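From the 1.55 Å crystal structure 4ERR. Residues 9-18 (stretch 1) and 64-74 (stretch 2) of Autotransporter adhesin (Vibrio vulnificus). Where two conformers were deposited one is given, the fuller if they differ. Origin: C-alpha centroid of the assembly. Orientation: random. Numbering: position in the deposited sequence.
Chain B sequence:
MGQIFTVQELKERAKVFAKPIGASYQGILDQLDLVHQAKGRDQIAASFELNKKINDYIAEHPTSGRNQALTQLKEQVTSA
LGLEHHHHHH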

ATOM      1  N   GLU B   9       6.509 -10.277  13.456  1.00 33.12           N
ATOM      2  CA  GLU B   9       6.083 -11.226  12.409  1.00 32.59           C
ATOM      3  C   GLU B   9       5.206 -10.583  11.334  1.00 31.12           C
ATOM      4  O   GLU B   9       5.357 -10.863  10.140  1.00 32.65           O
ATOM      5  CB  GLU B   9       5.362 -12.408  13.033  1.00 32.14           C
ATOM      6  CG  GLU B   9       6.311 -13.308  13.834  1.00 36.74           C
ATOM      7  CD  GLU B   9       5.611 -14.350  14.694  1.00 38.48           C
ATOM      8  OE1 GLU B   9       4.393 -14.259  14.964  1.00 38.49           O
ATOM      9  OE2 GLU B   9       6.313 -15.268  15.140  1.00 44.25           O
ATOM     10  N   LEU B  10       4.276  -9.742  11.772  1.00 29.21           N
ATOM     11  CA  LEU B  10       3.465  -8.971  10.857  1.00 27.55           C
ATOM     12  C   LEU B  10       4.332  -8.082   9.941  1.00 27.78           C
ATOM     13  O   LEU B  10       4.147  -8.052   8.716  1.00 27.58           O
ATOM     14  CB  LEU B  10       2.440  -8.141  11.649  1.00 25.70           C
ATOM     15  CG  LEU B  10       1.591  -7.199  10.794  1.00 23.17           C
ATOM     16  CD1 LEU B  10       0.592  -7.970   9.893  1.00 24.99           C
ATOM     17  CD2 LEU B  10       0.846  -6.197  11.662  1.00 25.90           C
ATOM     18  N   LYS B  11       5.270  -7.348  10.524  1.00 29.23           N
ATOM     19  CA  LYS B  11       6.163  -6.504   9.731  1.00 29.69           C
ATOM     20  C   LYS B  11       6.990  -7.329   8.734  1.00 30.50           C
ATOM     21  O   LYS B  11       7.173  -6.901   7.587  1.00 28.84           O
ATOM     22  CB  LYS B  11       7.061  -5.659  10.639  1.00 31.22           C
ATOM     23  CG  LYS B  11       6.298  -4.584  11.418  1.00 32.98           C
ATOM     24  CD  LYS B  11       7.224  -3.735  12.300  1.00 39.94           C
ATOM     25  CE  LYS B  11       6.458  -2.612  12.979  1.00 42.32           C
ATOM     26  NZ  LYS B  11       7.315  -1.784  13.872  1.00 48.84           N
ATOM     27  N   GLU B  12       7.485  -8.491   9.178  0.50 31.63           N
ATOM     28  CA  GLU B  12       8.252  -9.401   8.333  0.50 33.26           C
ATOM     29  C   GLU B  12       7.426  -9.841   7.124  0.50 31.36           C
ATOM     30  O   GLU B  12       7.898  -9.798   5.983  0.50 31.60           O
ATOM     31  CB  GLU B  12       8.697 -10.638   9.138  0.50 35.31           C
ATOM     32  CG  GLU B  12       9.564 -10.339  10.374  0.50 39.31           C
ATOM     33  CD  GLU B  12       9.921 -11.590  11.200  0.50 43.23           C
ATOM     34  OE1 GLU B  12       9.122 -12.554  11.252  0.50 44.49           O
ATOM     35  OE2 GLU B  12      11.005 -11.600  11.814  0.50 46.44           O
ATOM     36  N   ARG B  13       6.177 -10.235   7.379  1.00 29.59           N
ATOM     37  CA  ARG B  13       5.286 -10.715   6.330  1.00 28.24           C
ATOM     38  C   ARG B  13       4.931  -9.597   5.342  1.00 26.86           C
ATOM     39  O   ARG B  13       4.964  -9.807   4.139  1.00 26.58           O
ATOM     40  CB  ARG B  13       4.036 -11.319   6.941  1.00 27.24           C
ATOM     41  CG  ARG B  13       3.029 -11.850   5.943  1.00 27.31           C
ATOM     42  CD  ARG B  13       3.656 -12.861   5.042  1.00 29.07           C
ATOM     43  NE  ARG B  13       4.274 -13.883   5.849  1.00 29.76           N
ATOM     44  CZ  ARG B  13       3.633 -14.908   6.400  1.00 31.17           C
ATOM     45  NH1 ARG B  13       2.315 -15.062   6.248  1.00 31.84           N
ATOM     46  NH2 ARG B  13       4.326 -15.780   7.136  1.00 36.70           N
ATOM     47  N   ALA B  14       4.623  -8.414   5.872  1.00 26.56           N
ATOM     48  CA  ALA B  14       4.367  -7.241   5.024  1.00 25.49           C
ATOM     49  C   ALA B  14       5.549  -6.995   4.081  1.00 26.37           C
ATOM     50  O   ALA B  14       5.366  -6.690   2.884  1.00 26.82           O
ATOM     51  CB  ALA B  14       4.089  -5.987   5.889  1.00 26.29           C
ATOM     52  N   LYS B  15       6.770  -7.120   4.610  0.50 27.30           N
ATOM     53  CA  LYS B  15       7.969  -6.882   3.808  0.50 27.86           C
ATOM     54  C   LYS B  15       8.115  -7.879   2.654  0.50 27.73           C
ATOM     55  O   LYS B  15       8.489  -7.489   1.546  0.50 28.11           O
ATOM     56  CB  LYS B  15       9.206  -6.907   4.691  0.50 29.87           C
ATOM     57  CG  LYS B  15      10.516  -6.960   3.926  0.50 32.91           C
ATOM     58  CD  LYS B  15      11.709  -7.087   4.888  0.50 37.35           C
ATOM     59  CE  LYS B  15      13.056  -7.193   4.175  0.50 40.47           C
ATOM     60  NZ  LYS B  15      14.203  -7.391   5.137  0.50 43.04           N
ATOM     61  N   VAL B  16       7.829  -9.154   2.905  1.00 27.53           N
ATOM     62  CA  VAL B  16       7.873 -10.169   1.838  1.00 29.00           C
ATOM     63  C   VAL B  16       6.920  -9.841   0.699  1.00 27.17           C
ATOM     64  O   VAL B  16       7.267  -9.957  -0.475  1.00 28.97           O
ATOM     65  CB  VAL B  16       7.527 -11.582   2.355  1.00 30.26           C
ATOM     66  CG1 VAL B  16       7.391 -12.567   1.177  1.00 34.08           C
ATOM     67  CG2 VAL B  16       8.590 -12.043   3.344  1.00 33.40           C
ATOM     68  N   PHE B  17       5.701  -9.450   1.050  1.00 25.18           N
ATOM     69  CA  PHE B  17       4.709  -9.113   0.041  1.00 23.90           C
ATOM     70  C   PHE B  17       5.078  -7.809  -0.665  1.00 24.48           C
ATOM     71  O   PHE B  17       4.801  -7.650  -1.864  1.00 26.28           O
ATOM     72  CB  PHE B  17       3.336  -8.984   0.666  1.00 22.85           C
ATOM     73  CG  PHE B  17       2.759 -10.271   1.178  1.00 23.81           C
ATOM     74  CD1 PHE B  17       2.955 -11.479   0.509  1.00 24.95           C
ATOM     75  CD2 PHE B  17       1.930 -10.263   2.302  1.00 22.73           C
ATOM     76  CE1 PHE B  17       2.389 -12.648   0.964  1.00 26.12           C
ATOM     77  CE2 PHE B  17       1.329 -11.415   2.743  1.00 23.30           C
ATOM     78  CZ  PHE B  17       1.580 -12.626   2.079  1.00 23.73           C
ATOM     79  N   ALA B  18       5.670  -6.876   0.092  1.00 24.46           N
ATOM     80  CA  ALA B  18       6.001  -5.573  -0.448  1.00 24.75           C
ATOM     81  C   ALA B  18       7.148  -5.578  -1.455  1.00 26.99           C
ATOM     82  O   ALA B  18       7.195  -4.727  -2.337  1.00 27.97           O
ATOM     83  CB  ALA B  18       6.322  -4.574   0.690  1.00 25.67           C
ATOM     84  N   SER B  64      -1.446  -3.468  -1.192  1.00 24.33           N
ATOM     85  CA  SER B  64      -0.118  -3.250  -0.638  1.00 24.01           C
ATOM     86  C   SER B  64       0.357  -4.470   0.153  1.00 22.53           C
ATOM     87  O   SER B  64      -0.438  -5.305   0.612  1.00 22.08           O
ATOM     88  CB  SER B  64      -0.113  -2.026   0.276  1.00 24.40           C
ATOM     89  OG  SER B  64      -0.852  -2.262   1.455  1.00 23.75           O
ATOM     90  N   GLY B  65       1.658  -4.579   0.335  1.00 22.38           N
ATOM     91  CA  GLY B  65       2.218  -5.634   1.203  1.00 23.75           C
ATOM     92  C   GLY B  65       1.610  -5.610   2.605  1.00 23.15           C
ATOM     93  O   GLY B  65       1.236  -6.630   3.161  1.00 23.03           O
ATOM     94  N   ARG B  66       1.534  -4.419   3.185  1.00 23.89           N
ATOM     95  CA  ARG B  66       0.918  -4.225   4.471  1.00 23.51           C
ATOM     96  C   ARG B  66      -0.518  -4.747   4.482  1.00 22.54           C
ATOM     97  O   ARG B  66      -0.925  -5.498   5.375  1.00 22.72           O
ATOM     98  CB  ARG B  66       0.906  -2.733   4.771  1.00 25.31           C
ATOM     99  CG  ARG B  66       0.196  -2.396   6.012  1.00 27.38           C
ATOM    100  CD  ARG B  66       0.036  -0.892   6.135  1.00 28.94           C
ATOM    101  NE  ARG B  66       1.307  -0.202   6.228  1.00 30.73           N
ATOM    102  CZ  ARG B  66       1.437   1.126   6.207  1.00 33.95           C
ATOM    103  NH1 ARG B  66       0.373   1.902   6.056  1.00 34.09           N
ATOM    104  NH2 ARG B  66       2.634   1.682   6.322  1.00 37.89           N
ATOM    105  N   ASN B  67      -1.300  -4.367   3.486  1.00 21.41           N
ATOM    106  CA  ASN B  67      -2.705  -4.776   3.486  1.00 22.26           C
ATOM    107  C   ASN B  67      -2.869  -6.280   3.328  1.00 21.95           C
ATOM    108  O   ASN B  67      -3.742  -6.883   3.955  1.00 22.81           O
ATOM    109  CB  ASN B  67      -3.545  -3.980   2.482  1.00 20.79           C
ATOM    110  CG  ASN B  67      -3.917  -2.591   2.998  1.00 25.25           C
ATOM    111  OD1 ASN B  67      -3.125  -1.944   3.706  1.00 28.49           O
ATOM    112  ND2 ASN B  67      -5.129  -2.145   2.683  1.00 29.48           N
ATOM    113  N   GLN B  68      -2.023  -6.879   2.498  1.00 21.47           N
ATOM    114  CA  GLN B  68      -2.033  -8.331   2.345  1.00 21.67           C
ATOM    115  C   GLN B  68      -1.732  -9.007   3.679  1.00 21.94           C
ATOM    116  O   GLN B  68      -2.413  -9.981   4.040  1.00 23.61           O
ATOM    117  CB  GLN B  68      -1.038  -8.798   1.295  1.00 22.32           C
ATOM    118  CG  GLN B  68      -1.391  -8.472  -0.133  1.00 23.05           C
ATOM    119  CD  GLN B  68      -0.304  -8.900  -1.084  1.00 26.02           C
ATOM    120  OE1 GLN B  68       0.412  -8.059  -1.662  1.00 30.85           O
ATOM    121  NE2 GLN B  68      -0.139 -10.180  -1.222  1.00 26.57           N
ATOM    122  N   ALA B  69      -0.751  -8.498   4.420  1.00 22.50           N
ATOM    123  CA  ALA B  69      -0.384  -9.076   5.731  1.00 23.04           C
ATOM    124  C   ALA B  69      -1.498  -8.863   6.765  1.00 22.32           C
ATOM    125  O   ALA B  69      -1.813  -9.753   7.561  1.00 23.78           O
ATOM    126  CB  ALA B  69       0.954  -8.483   6.239  1.00 24.67           C
ATOM    127  N   LEU B  70      -2.087  -7.676   6.759  1.00 21.89           N
ATOM    128  CA  LEU B  70      -3.226  -7.388   7.656  1.00 20.97           C
ATOM    129  C   LEU B  70      -4.445  -8.301   7.384  1.00 21.60           C
ATOM    130  O   LEU B  70      -5.165  -8.660   8.308  1.00 22.16           O
ATOM    131  CB  LEU B  70      -3.632  -5.927   7.561  1.00 20.87           C
ATOM    132  CG  LEU B  70      -2.700  -4.913   8.210  1.00 21.45           C
ATOM    133  CD1 LEU B  70      -3.159  -3.500   7.893  1.00 25.14           C
ATOM    134  CD2 LEU B  70      -2.614  -5.141   9.706  1.00 23.60           C
ATOM    135  N   THR B  71      -4.687  -8.635   6.120  1.00 21.99           N
ATOM    136  CA  THR B  71      -5.774  -9.535   5.763  1.00 24.57           C
ATOM    137  C   THR B  71      -5.509 -10.912   6.379  1.00 23.90           C
ATOM    138  O   THR B  71      -6.430 -11.544   6.870  1.00 24.92           O
ATOM    139  CB  THR B  71      -6.004  -9.571   4.244  1.00 25.82           C
ATOM    140  OG1 THR B  71      -6.436  -8.267   3.815  1.00 30.57           O
ATOM    141  CG2 THR B  71      -7.046 -10.631   3.824  1.00 31.23           C
ATOM    142  N   GLN B  72      -4.241 -11.352   6.363  1.00 23.07           N
ATOM    143  CA  GLN B  72      -3.890 -12.622   7.002  1.00 24.74           C
ATOM    144  C   GLN B  72      -4.042 -12.535   8.521  1.00 24.53           C
ATOM    145  O   GLN B  72      -4.551 -13.470   9.161  1.00 26.21           O
ATOM    146  CB  GLN B  72      -2.486 -13.069   6.581  1.00 25.49           C
ATOM    147  CG  GLN B  72      -2.421 -13.399   5.097  1.00 26.10           C
ATOM    148  CD  GLN B  72      -1.069 -13.926   4.651  1.00 28.76           C
ATOM    149  OE1 GLN B  72      -0.024 -13.463   5.099  1.00 28.96           O
ATOM    150  NE2 GLN B  72      -1.093 -14.927   3.787  1.00 32.38           N
ATOM    151  N   LEU B  73      -3.650 -11.405   9.104  1.00 24.12           N
ATOM    152  CA  LEU B  73      -3.826 -11.202  10.518  1.00 23.58           C
ATOM    153  C   LEU B  73      -5.311 -11.298  10.887  1.00 24.47           C
ATOM    154  O   LEU B  73      -5.658 -11.897  11.897  1.00 25.78           O
ATOM    155  CB  LEU B  73      -3.226  -9.870  10.952  1.00 23.74           C
ATOM    156  CG  LEU B  73      -3.310  -9.486  12.416  1.00 23.90           C
ATOM    157  CD1 LEU B  73      -2.637 -10.529  13.327  1.00 28.38           C
ATOM    158  CD2 LEU B  73      -2.723  -8.061  12.644  1.00 26.45           C
ATOM    159  N   LYS B  74      -6.177 -10.639  10.137  0.70 24.36           N
ATOM    160  CA  LYS B  74      -7.591 -10.632  10.455  0.70 25.61           C
ATOM    161  C   LYS B  74      -8.126 -12.055  10.555  0.70 26.36           C
ATOM    162  O   LYS B  74      -8.874 -12.431  11.472  0.70 26.75           O
ATOM    163  CB  LYS B  74      -8.326  -9.891   9.339  0.70 26.88           C
ATOM    164  CG  LYS B  74      -9.799  -9.725   9.570  0.70 29.61           C
ATOM    165  CD  LYS B  74     -10.018  -8.815  10.718  0.70 30.65           C
ATOM    166  CE  LYS B  74     -11.360  -8.108  10.612  0.70 32.32           C
ATOM    167  NZ  LYS B  74     -12.534  -9.014  10.692  0.70 29.84           N
TER

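Both stretches are helical: residues 9-18 lie within one helix, and residues 65-74 form the start of another, with Ser64 at its N-cap, where OG accepts from Asn67 N at 3.0 Å. The axes approach to 7.5 Å, and their N-to-C directions differ by 131°, so the helices run obliquely antiparallel. The close approach shows in the backbone register: Ala18 CA lies 4.1 Å from Gly65 CA, and Ala14 CA 4.6 Å from Arg66 CA. Gly65 is decisive here, because an ideal CB on it would fall 2.6 Å from Ala14 O and 2.7 Å from Ala18 N, both clashes.

Phe17 has the largest area covered by the opposite helix, 91 Å². With chi1 at -68° (m), its side chain sits as a knob among Gly65, Gln68, Ala69 and Gln72. Phe17 CB packs 3.6 Å from Gly65 CA, while Phe17 CD2 reaches Gln68 CB at 3.5 Å. Gln72 OE1 approaches the ring edge, 3.4 Å from Phe17 CE2, where the partial positive charge of the ring hydrogens suits a carbonyl oxygen.

Leu10, with 79 Å² covered, anchors the apolar end. Its CB points toward the second helix, and rotamer t for chi1 with p for chi2 places Leu10 CD1 3.7 Å from Ala69 CB, while Leu10 CD2 lies 4.1 Å from both Leu70 CD2 and Leu73 CD2. These are van der Waals contacts between buried side chains.

Ala69, covered over 56 Å², links the two clusters: its CB also lies 4.0 Å from Ala14 CB. The one hydrogen bond across the helices runs from Arg13 NH1 to Gln72 OE1, 3.1 Å long with an N-H...O angle of 153°; the acceptor lies near the guanidinium plane, as in-plane N-H donors require.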